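PDB 2QEN: walker-Type ATPase from Pyrococcus abyssi, which is of uncertain cellular function but binds ADP and magnesium and probably works as a P-loop ATPase. Local coordinates for residues P56-D61 with Q82-P87; A153-A158 with L165-T170; L242-V247 with K260-V265; I228-E233 with G253-A258. The protein carries 1 engineered substitution. All blocks are in the same frame, centred on the assembly; numbering follows the deposited sequence.

How the contacts relate
Contacts 1 and 2 both reach the parallel sheet of the nucleotide-binding fold, about 15 Å apart between centres. Contact 2 is wholly buried against a central strand, whereas contact 1 flanks the edge strand and is only partly buried. Contacts 3 and 4, both partly buried, belong to a helical region across the chain's centre from contact 2. Both use helix 255-280 and touch through Phe245, which packs on Ala231, Phe255 and Ala258. The chemistry follows place: aliphatic groups and one phenyl ring in contact 2, a threonine methyl among isoleucines in contact 1, a threonine hydroxyl against a helix backbone in contact 3, and in contact 4 a ring against the methylenes of an exposed glutamate.

Contact 1. Residues P56-D61 with Q82-P87; sequences PGILID and QSTISP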
# COMPACT_ATOMS: atom_id res chain seq x y z
N PRO A 56 -17.17 6.38 -9.16
CA PRO A 56 -17.96 5.69 -8.13
C PRO A 56 -17.27 4.41 -7.67
O PRO A 56 -16.95 3.52 -8.48
CB PRO A 56 -19.28 5.35 -8.83
CG PRO A 56 -19.34 6.22 -10.00
CD PRO A 56 -17.94 6.56 -10.41
N GLY A 57 -17.03 4.33 -6.37
CA GLY A 57 -16.32 3.22 -5.79
C GLY A 57 -16.17 3.40 -4.30
O GLY A 57 -16.47 4.46 -3.76
N ILE A 58 -15.71 2.34 -3.65
CA ILE A 58 -15.43 2.34 -2.22
C ILE A 58 -14.04 1.78 -1.92
O ILE A 58 -13.52 0.91 -2.64
CB ILE A 58 -16.50 1.56 -1.40
CG1 ILE A 58 -16.72 0.16 -1.99
CG2 ILE A 58 -17.78 2.36 -1.32
CD1 ILE A 58 -17.82 -0.65 -1.29
N LEU A 59 -13.42 2.30 -0.87
CA LEU A 59 -12.10 1.86 -0.45
C LEU A 59 -12.22 1.20 0.93
O LEU A 59 -12.63 1.84 1.90
CB LEU A 59 -11.10 3.03 -0.44
CG LEU A 59 -9.62 2.82 -0.07
CD1 LEU A 59 -9.07 1.63 -0.80
CD2 LEU A 59 -8.75 4.05 -0.42
N ILE A 60 -11.86 -0.08 0.98
CA ILE A 60 -11.83 -0.83 2.24
C ILE A 60 -10.39 -1.01 2.72
O ILE A 60 -9.59 -1.64 2.04
CB ILE A 60 -12.52 -2.20 2.08
CG1 ILE A 60 -13.98 -2.01 1.65
CG2 ILE A 60 -12.47 -3.00 3.41
CD1 ILE A 60 -14.46 -3.06 0.72
N ASP A 61 -10.09 -0.45 3.89
CA ASP A 61 -8.78 -0.56 4.53
C ASP A 61 -8.67 -1.89 5.29
O ASP A 61 -9.16 -2.03 6.41
CB ASP A 61 -8.54 0.63 5.47
CG ASP A 61 -7.06 0.77 5.89
OD1 ASP A 61 -6.35 -0.26 5.98
OD2 ASP A 61 -6.61 1.91 6.13
N GLN A 82 -20.78 -1.54 4.43
CA GLN A 82 -21.95 -0.73 4.73
C GLN A 82 -21.60 0.71 5.11
O GLN A 82 -22.19 1.65 4.57
CB GLN A 82 -22.78 -1.37 5.85
CG GLN A 82 -23.59 -2.59 5.42
CD GLN A 82 -24.29 -3.26 6.60
OE1 GLN A 82 -23.73 -3.37 7.69
NE2 GLN A 82 -25.52 -3.69 6.38
N SER A 83 -20.65 0.87 6.03
CA SER A 83 -20.31 2.20 6.53
C SER A 83 -19.49 3.02 5.53
O SER A 83 -19.54 4.24 5.55
CB SER A 83 -19.60 2.12 7.89
OG SER A 83 -18.32 1.52 7.78
N THR A 84 -18.76 2.35 4.64
CA THR A 84 -17.94 3.05 3.66
C THR A 84 -18.77 3.66 2.53
O THR A 84 -18.43 4.72 2.00
CB THR A 84 -16.81 2.15 3.09
OG1 THR A 84 -16.01 1.65 4.17
CG2 THR A 84 -15.90 2.94 2.18
N ILE A 85 -19.86 3.00 2.17
CA ILE A 85 -20.76 3.52 1.14
C ILE A 85 -21.86 4.41 1.73
O ILE A 85 -22.67 4.95 0.98
CB ILE A 85 -21.36 2.38 0.25
CG1 ILE A 85 -21.78 2.92 -1.13
CG2 ILE A 85 -22.49 1.65 0.96
CD1 ILE A 85 -21.94 1.83 -2.18
N SER A 86 -21.87 4.57 3.05
CA SER A 86 -22.84 5.44 3.73
C SER A 86 -22.25 6.80 4.11
O SER A 86 -21.03 6.92 4.25
CB SER A 86 -23.42 4.72 4.96
OG SER A 86 -24.14 3.55 4.56
N PRO A 87 -23.10 7.86 4.24
CA PRO A 87 -24.52 7.93 3.87
C PRO A 87 -24.68 7.77 2.36
O PRO A 87 -24.05 8.49 1.59
CB PRO A 87 -24.95 9.33 4.32
CG PRO A 87 -23.68 10.11 4.43
CD PRO A 87 -22.62 9.13 4.82
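Ile58 and Leu59, on the edge strand 57-61 of the parallel sheet of a P-loop NTPase fold, pack against Thr84 of helix 74-84 and the following Ile85. The apolar part centres on Ile58. Its CG2 methyl lies 3.9 Å from Ile85 CB, while its CB stands 3.9 Å from Thr84 CG2. With CG1 of Ile58 set between backbone N and carbonyl carbon (chi1 51°), CG2 is left anti to the carbonyl carbon, where it meets both partners. A beta-branched residue suits this place, being at ease in a strand and carrying a methyl close to the backbone.

Leu59 contributes its backbone: Thr84 CG2 comes to 3.5 Å from Leu59 O. The Leu59 side chain turns to the other face of the sheet, onto helix 44-54, about 4 Å from the side chain of Asp135, a magnesium-site residue to which no ion is bound in this model.

The hydroxyls bond within their own helix or segment. Thr84 OG1 bonds back to Glu80 O, which lets threonine offer its methyl to the strand. Before the cis peptide bond to Pro87, Ser86 OG donates to Gln82 O at 2.7 Å, 29° out of the carbonyl plane.

Contact 2. Residues A153-A158 with L165-T170; sequences ALFAYA and LKIILT
Ile167 drives its terminal methyl into the hollow between Phe155 and Ala158 on helix 149-161. Its CD1 lies 3.7 Å from Phe155 CD1 and 3.7 Å from Ala158 CB. The side chain gets there by extending fully: CG1 is anti to the carbonyl carbon and chi2 is 176°. Alanine suits the floor of this hollow because a single methyl leaves room for the isoleucine, and the same CB makes a looser touch with Leu165 CD2 at 4.4 Å.

Farther along the strand the roles reverse, and Phe155 supplies the bump. The far end of its ring meets the fork of Leu169, with CZ 3.8 Å from Leu169 CD2 and CE2 4.1 Å from Leu169 CD1. The Phe155 side chain crosses that of Ile167 at about a right angle and that of Leu169 at a slant; the axes of segments 153-158 and 165-170 come within 9.7 Å.

Segment 153-158 runs back at 139° to segment 165-170, as the connection of the beta-alpha-beta unit 130-135, 149-161, 165-171 requires. Phe134 of strand 130-135 packs edge-to-face with Phe155, Leu33 of strand 33-37 adjoins Ile167 and Leu169, and helix 113-127 lies alongside through Leu154 and Leu165.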
# COMPACT_ATOMS: atom_id res chain seq x y z
N ALA A 153 -12.79 -16.86 -3.61
CA ALA A 153 -13.99 -17.36 -4.26
C ALA A 153 -14.92 -16.21 -4.68
O ALA A 153 -15.42 -16.19 -5.80
CB ALA A 153 -14.72 -18.37 -3.36
N LEU A 154 -15.13 -15.25 -3.78
CA LEU A 154 -15.90 -14.05 -4.09
C LEU A 154 -15.31 -13.30 -5.27
O LEU A 154 -16.05 -12.88 -6.16
CB LEU A 154 -15.99 -13.13 -2.86
CG LEU A 154 -16.68 -11.76 -3.02
CD1 LEU A 154 -18.19 -11.87 -3.30
CD2 LEU A 154 -16.43 -10.94 -1.78
N PHE A 155 -13.99 -13.12 -5.28
CA PHE A 155 -13.28 -12.45 -6.38
C PHE A 155 -13.42 -13.19 -7.73
O PHE A 155 -13.51 -12.55 -8.79
CB PHE A 155 -11.79 -12.23 -6.07
CG PHE A 155 -11.51 -11.35 -4.87
CD1 PHE A 155 -12.42 -10.37 -4.46
CD2 PHE A 155 -10.31 -11.48 -4.17
CE1 PHE A 155 -12.14 -9.56 -3.35
CE2 PHE A 155 -10.01 -10.67 -3.07
CZ PHE A 155 -10.91 -9.71 -2.66
N ALA A 156 -13.39 -14.52 -7.70
CA ALA A 156 -13.55 -15.34 -8.89
C ALA A 156 -14.96 -15.17 -9.45
O ALA A 156 -15.15 -15.10 -10.66
CB ALA A 156 -13.30 -16.80 -8.57
N TYR A 157 -15.93 -15.08 -8.55
CA TYR A 157 -17.32 -14.85 -8.94
C TYR A 157 -17.51 -13.46 -9.56
O TYR A 157 -18.09 -13.34 -10.63
CB TYR A 157 -18.24 -15.04 -7.73
CG TYR A 157 -19.67 -14.65 -8.01
CD1 TYR A 157 -20.48 -15.42 -8.85
CD2 TYR A 157 -20.21 -13.52 -7.44
CE1 TYR A 157 -21.77 -15.06 -9.11
CE2 TYR A 157 -21.51 -13.16 -7.68
CZ TYR A 157 -22.28 -13.92 -8.50
OH TYR A 157 -23.57 -13.53 -8.72
N ALA A 158 -17.00 -12.43 -8.92
CA ALA A 158 -16.99 -11.10 -9.53
C ALA A 158 -16.32 -11.09 -10.92
O ALA A 158 -16.84 -10.51 -11.87
CB ALA A 158 -16.34 -10.09 -8.59
N LEU A 165 -18.67 -4.52 -12.40
CA LEU A 165 -18.00 -4.39 -11.13
C LEU A 165 -16.50 -4.60 -11.35
O LEU A 165 -16.08 -5.57 -11.98
CB LEU A 165 -18.57 -5.40 -10.15
CG LEU A 165 -18.32 -5.17 -8.66
CD1 LEU A 165 -19.09 -3.94 -8.17
CD2 LEU A 165 -18.73 -6.43 -7.88
N LYS A 166 -15.70 -3.65 -10.86
CA LYS A 166 -14.25 -3.74 -10.97
C LYS A 166 -13.65 -3.79 -9.57
O LYS A 166 -14.13 -3.12 -8.65
CB LYS A 166 -13.68 -2.55 -11.77
CG LYS A 166 -14.09 -2.53 -13.23
CD LYS A 166 -13.49 -3.71 -14.02
CE LYS A 166 -14.26 -3.96 -15.31
NZ LYS A 166 -13.76 -3.14 -16.42
N ILE A 167 -12.61 -4.59 -9.42
CA ILE A 167 -11.98 -4.80 -8.12
C ILE A 167 -10.50 -4.38 -8.27
O ILE A 167 -9.84 -4.75 -9.24
CB ILE A 167 -12.13 -6.26 -7.63
CG1 ILE A 167 -13.60 -6.57 -7.29
CG2 ILE A 167 -11.21 -6.56 -6.41
CD1 ILE A 167 -13.82 -8.01 -6.88
N ILE A 168 -10.04 -3.55 -7.34
CA ILE A 168 -8.64 -3.16 -7.24
C ILE A 168 -8.14 -3.70 -5.91
O ILE A 168 -8.77 -3.47 -4.88
CB ILE A 168 -8.47 -1.62 -7.28
CG1 ILE A 168 -8.98 -1.05 -8.61
CG2 ILE A 168 -6.98 -1.21 -7.06
CD1 ILE A 168 -9.10 0.47 -8.63
N LEU A 169 -7.02 -4.42 -5.94
CA LEU A 169 -6.32 -4.87 -4.74
C LEU A 169 -4.96 -4.19 -4.69
O LEU A 169 -4.19 -4.24 -5.66
CB LEU A 169 -6.14 -6.40 -4.74
CG LEU A 169 -7.37 -7.30 -5.02
CD1 LEU A 169 -6.94 -8.75 -4.97
CD2 LEU A 169 -8.47 -7.06 -4.01
N THR A 170 -4.68 -3.53 -3.59
CA THR A 170 -3.40 -2.89 -3.42
C THR A 170 -2.60 -3.70 -2.41
O THR A 170 -3.17 -4.44 -1.59
CB THR A 170 -3.49 -1.41 -2.94
OG1 THR A 170 -3.43 -1.37 -1.51
CG2 THR A 170 -4.78 -0.72 -3.45

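Contact 3. Residues L242-V247 with K260-V265; sequences LVVFGV and KRTLEV
Thr262 meets Val244 and Phe245 with both branches of its side chain, joining helix 255-280 to helix 239-252. The hydroxyl lies against backbone, Thr262 OG1 being 3.2 Å from Phe245 CA, a close approach that suits the compact threonine. The same oxygen sits at the edge of the Phe245 ring, near its plane, 3.7 Å from Phe245 CD1. The methyl takes the other partner, with Thr262 CG2 3.8 Å from Val244 CG1. That valine methyl also lies 3.9 Å from Thr262 CA and reaches Val265 CG1 at 4.1 Å, one turn further along, so it fits between two residues of the facing helix.

Torsions explain the division of labour. In Thr262 (chi1 -57°) OG1 lies beside the backbone N, from where it bonds to Ala258 O of the preceding turn. This bond holds the rotation of the side chain and leaves CG2 anti to the backbone N.

Beyond this shell, the Phe245 side chain also packs on Ala231 and Leu235 of helix 225-235, Leu212 of helix 205-217, and Ala258 and Met259. On another side of helix 239-252, Val243 touches the bound ADP, so the same helix touches both the nucleotide and helix 255-280. The axes of segments 242-247 and 260-265 come within 8.9 Å, with 134° between their N-to-C directions.

The chemistry implies close van der Waals packing with little polar cost: the buried hydroxyl is satisfied within its own helix, while beta-branched methyls supply the fit between the helices.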
# COMPACT_ATOMS: atom_id res chain seq x y z
N LEU A 242 9.26 12.92 1.80
CA LEU A 242 9.36 14.26 1.20
C LEU A 242 8.34 15.25 1.79
O LEU A 242 8.65 16.43 1.96
CB LEU A 242 9.23 14.19 -0.33
CG LEU A 242 10.33 13.49 -1.15
CD1 LEU A 242 9.94 13.37 -2.63
CD2 LEU A 242 11.69 14.15 -1.02
N VAL A 243 7.13 14.77 2.07
CA VAL A 243 6.09 15.57 2.75
C VAL A 243 6.41 15.85 4.23
O VAL A 243 6.24 16.98 4.68
CB VAL A 243 4.66 14.97 2.59
CG1 VAL A 243 3.64 15.71 3.49
CG2 VAL A 243 4.20 15.06 1.14
N VAL A 244 6.86 14.85 4.97
CA VAL A 244 7.29 15.04 6.37
C VAL A 244 8.40 16.10 6.45
O VAL A 244 8.36 16.98 7.31
CB VAL A 244 7.81 13.71 7.03
CG1 VAL A 244 8.48 14.00 8.39
CG2 VAL A 244 6.67 12.67 7.18
N PHE A 245 9.39 15.99 5.57
CA PHE A 245 10.47 16.98 5.47
C PHE A 245 9.94 18.39 5.17
O PHE A 245 10.33 19.36 5.83
CB PHE A 245 11.51 16.56 4.43
CG PHE A 245 12.58 17.60 4.21
CD1 PHE A 245 13.63 17.74 5.14
CD2 PHE A 245 12.52 18.45 3.09
CE1 PHE A 245 14.59 18.73 4.96
CE2 PHE A 245 13.47 19.45 2.92
CZ PHE A 245 14.52 19.58 3.83
N GLY A 246 9.05 18.51 4.18
CA GLY A 246 8.47 19.79 3.79
C GLY A 246 7.77 20.47 4.95
O GLY A 246 8.03 21.61 5.25
N VAL A 247 6.89 19.73 5.62
CA VAL A 247 6.27 20.15 6.89
C VAL A 247 7.29 20.60 7.95
O VAL A 247 7.17 21.69 8.51
CB VAL A 247 5.34 19.02 7.45
CG1 VAL A 247 4.81 19.35 8.87
CG2 VAL A 247 4.15 18.77 6.48
N LYS A 260 16.70 16.55 10.85
CA LYS A 260 16.83 15.87 12.13
C LYS A 260 15.45 15.39 12.59
O LYS A 260 15.28 14.23 12.94
CB LYS A 260 17.46 16.81 13.16
CG LYS A 260 18.50 16.15 14.06
CD LYS A 260 19.07 17.11 15.10
CE LYS A 260 18.29 17.09 16.42
NZ LYS A 260 19.11 17.57 17.60
N ARG A 261 14.47 16.29 12.56
CA ARG A 261 13.08 15.99 12.91
C ARG A 261 12.41 14.99 11.95
O ARG A 261 11.63 14.15 12.39
CB ARG A 261 12.24 17.27 12.97
CG ARG A 261 12.71 18.29 13.99
CD ARG A 261 12.38 17.85 15.40
NE ARG A 261 11.30 18.62 16.03
CZ ARG A 261 10.00 18.38 15.88
NH1 ARG A 261 9.57 17.40 15.09
NH2 ARG A 261 9.12 19.13 16.52
N THR A 262 12.70 15.08 10.66
CA THR A 262 12.20 14.10 9.69
C THR A 262 12.67 12.70 10.06
O THR A 262 11.88 11.77 10.10
CB THR A 262 12.61 14.47 8.24
OG1 THR A 262 12.14 15.79 7.95
CG2 THR A 262 12.03 13.51 7.20
N LEU A 263 13.96 12.58 10.39
CA LEU A 263 14.57 11.30 10.75
C LEU A 263 14.04 10.74 12.06
O LEU A 263 13.90 9.53 12.18
CB LEU A 263 16.12 11.40 10.77
CG LEU A 263 16.75 11.68 9.38
CD1 LEU A 263 18.28 11.80 9.41
CD2 LEU A 263 16.31 10.66 8.32
N GLU A 264 13.75 11.62 13.02
CA GLU A 264 13.04 11.30 14.26
C GLU A 264 11.67 10.68 14.02
O GLU A 264 11.35 9.63 14.56
CB GLU A 264 12.84 12.56 15.12
CG GLU A 264 14.09 13.10 15.79
CD GLU A 264 13.83 14.42 16.53
OE1 GLU A 264 12.67 14.91 16.50
OE2 GLU A 264 14.79 14.94 17.16
N VAL A 265 10.84 11.37 13.23
CA VAL A 265 9.52 10.87 12.83
C VAL A 265 9.64 9.51 12.10
O VAL A 265 8.94 8.58 12.45
CB VAL A 265 8.71 11.92 12.00
CG1 VAL A 265 7.46 11.30 11.36
CG2 VAL A 265 8.29 13.10 12.91

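Contact 4. Residues I228-E233 with G253-A258; sequences IEEAVE and GDFGRA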
# COMPACT_ATOMS: atom_id res chain seq x y z
N ILE A 228 17.60 21.60 -1.20
CA ILE A 228 16.67 20.68 -1.85
C ILE A 228 17.40 19.45 -2.43
O ILE A 228 16.94 18.32 -2.26
CB ILE A 228 15.76 21.42 -2.89
CG1 ILE A 228 14.65 22.19 -2.13
CG2 ILE A 228 15.15 20.43 -3.92
CD1 ILE A 228 14.04 23.33 -2.90
N GLU A 229 18.54 19.68 -3.07
CA GLU A 229 19.38 18.57 -3.56
C GLU A 229 19.80 17.63 -2.43
O GLU A 229 19.68 16.42 -2.55
CB GLU A 229 20.61 19.08 -4.30
CG GLU A 229 20.27 20.00 -5.45
CD GLU A 229 21.30 19.98 -6.56
OE1 GLU A 229 22.41 20.53 -6.36
OE2 GLU A 229 20.97 19.41 -7.63
N GLU A 230 20.27 18.21 -1.32
CA GLU A 230 20.66 17.42 -0.14
C GLU A 230 19.48 16.63 0.46
O GLU A 230 19.64 15.49 0.88
CB GLU A 230 21.33 18.32 0.91
CG GLU A 230 22.16 17.58 1.95
CD GLU A 230 23.60 17.32 1.51
OE1 GLU A 230 24.42 18.28 1.45
OE2 GLU A 230 23.91 16.14 1.23
N ALA A 231 18.29 17.23 0.51
CA ALA A 231 17.11 16.52 1.02
C ALA A 231 16.76 15.30 0.14
O ALA A 231 16.40 14.24 0.65
CB ALA A 231 15.93 17.45 1.15
N VAL A 232 16.87 15.45 -1.17
CA VAL A 232 16.54 14.37 -2.10
C VAL A 232 17.59 13.23 -2.08
O VAL A 232 17.25 12.06 -2.24
CB VAL A 232 16.30 14.92 -3.53
CG1 VAL A 232 16.23 13.79 -4.57
CG2 VAL A 232 15.04 15.78 -3.56
N GLU A 233 18.85 13.58 -1.87
CA GLU A 233 19.89 12.58 -1.65
C GLU A 233 19.66 11.75 -0.39
O GLU A 233 19.95 10.56 -0.39
CB GLU A 233 21.27 13.23 -1.61
CG GLU A 233 21.78 13.76 -2.97
CD GLU A 233 21.54 12.80 -4.16
OE1 GLU A 233 20.35 12.49 -4.47
OE2 GLU A 233 22.53 12.41 -4.82
N GLY A 253 12.45 26.01 9.71
CA GLY A 253 13.15 27.06 8.95
C GLY A 253 14.62 26.80 8.66
O GLY A 253 15.35 27.70 8.25
N ASP A 254 15.04 25.54 8.82
CA ASP A 254 16.46 25.20 8.75
C ASP A 254 16.64 23.78 8.21
O ASP A 254 15.91 22.86 8.61
CB ASP A 254 17.09 25.35 10.13
CG ASP A 254 18.52 24.87 10.19
OD1 ASP A 254 19.40 25.61 9.71
OD2 ASP A 254 18.78 23.76 10.70
N PHE A 255 17.58 23.61 7.27
CA PHE A 255 17.80 22.30 6.68
C PHE A 255 18.18 21.25 7.73
O PHE A 255 17.60 20.18 7.76
CB PHE A 255 18.82 22.27 5.53
CG PHE A 255 19.06 20.88 5.01
CD1 PHE A 255 18.19 20.33 4.07
CD2 PHE A 255 20.10 20.10 5.51
CE1 PHE A 255 18.37 19.03 3.63
CE2 PHE A 255 20.29 18.80 5.06
CZ PHE A 255 19.41 18.27 4.12
N GLY A 256 19.18 21.56 8.56
CA GLY A 256 19.63 20.63 9.59
C GLY A 256 18.54 20.16 10.54
O GLY A 256 18.35 18.97 10.72
N ARG A 257 17.82 21.12 11.14
CA ARG A 257 16.75 20.82 12.11
C ARG A 257 15.53 20.15 11.47
O ARG A 257 14.96 19.24 12.06
CB ARG A 257 16.33 22.08 12.88
CG ARG A 257 17.25 22.42 14.01
CD ARG A 257 16.72 23.58 14.86
NE ARG A 257 16.39 24.75 14.04
CZ ARG A 257 17.26 25.70 13.69
NH1 ARG A 257 18.52 25.65 14.09
NH2 ARG A 257 16.84 26.72 12.95
N ALA A 258 15.15 20.59 10.27
CA ALA A 258 14.08 19.90 9.52
C ALA A 258 14.42 18.44 9.21
O ALA A 258 13.56 17.55 9.32
CB ALA A 258 13.76 20.63 8.25
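The far end of the Phe255 ring meets Glu230 and Ala231, bridging from the first turn of helix 255-280 to helix 225-235. The side chain leaves the backbone with CB directed at the facing helix, and CG anti to the backbone N (chi1 177°) carries the ring onward. CD1 adjoins the Phe245 ring of helix 239-252. Past it, CE1 comes 3.6 Å from Ala231 N and 3.8 Å from Ala231 CB, while Ala231 CA lies in the ring plane at its edge. Alanine suits this place, since its short side chain lets the ring come right up to the helix backbone.

At the tip, CZ meets the aliphatic part of Glu230, 3.6 Å from its CG and 3.7 Å from its CB. On the other side of the ring, CE2 is also near Glu230 CG, at 3.8 Å. The glutamate chain bends at chi2 (86°), so its methylenes pack on the phenyl while the carboxylate leads away from it. Glutamate suits this exposed position, apolar along its methylenes and charged at its end.

Phe255 follows directly on the N-cap of its helix. Gly253, with positive phi, leaves helix 239-252, and Asp254 is the N-cap of the next helix. Asp254 OD2 accepts from Arg257 N at 2.8 Å in a nearly straight bond (166°).

Around the contact, Leu212 of helix 205-217 packs against Ala231 and Val232 of helix 225-235, while Tyr249 of helix 239-252 lies against Ala258 in the first turn of helix 255-280.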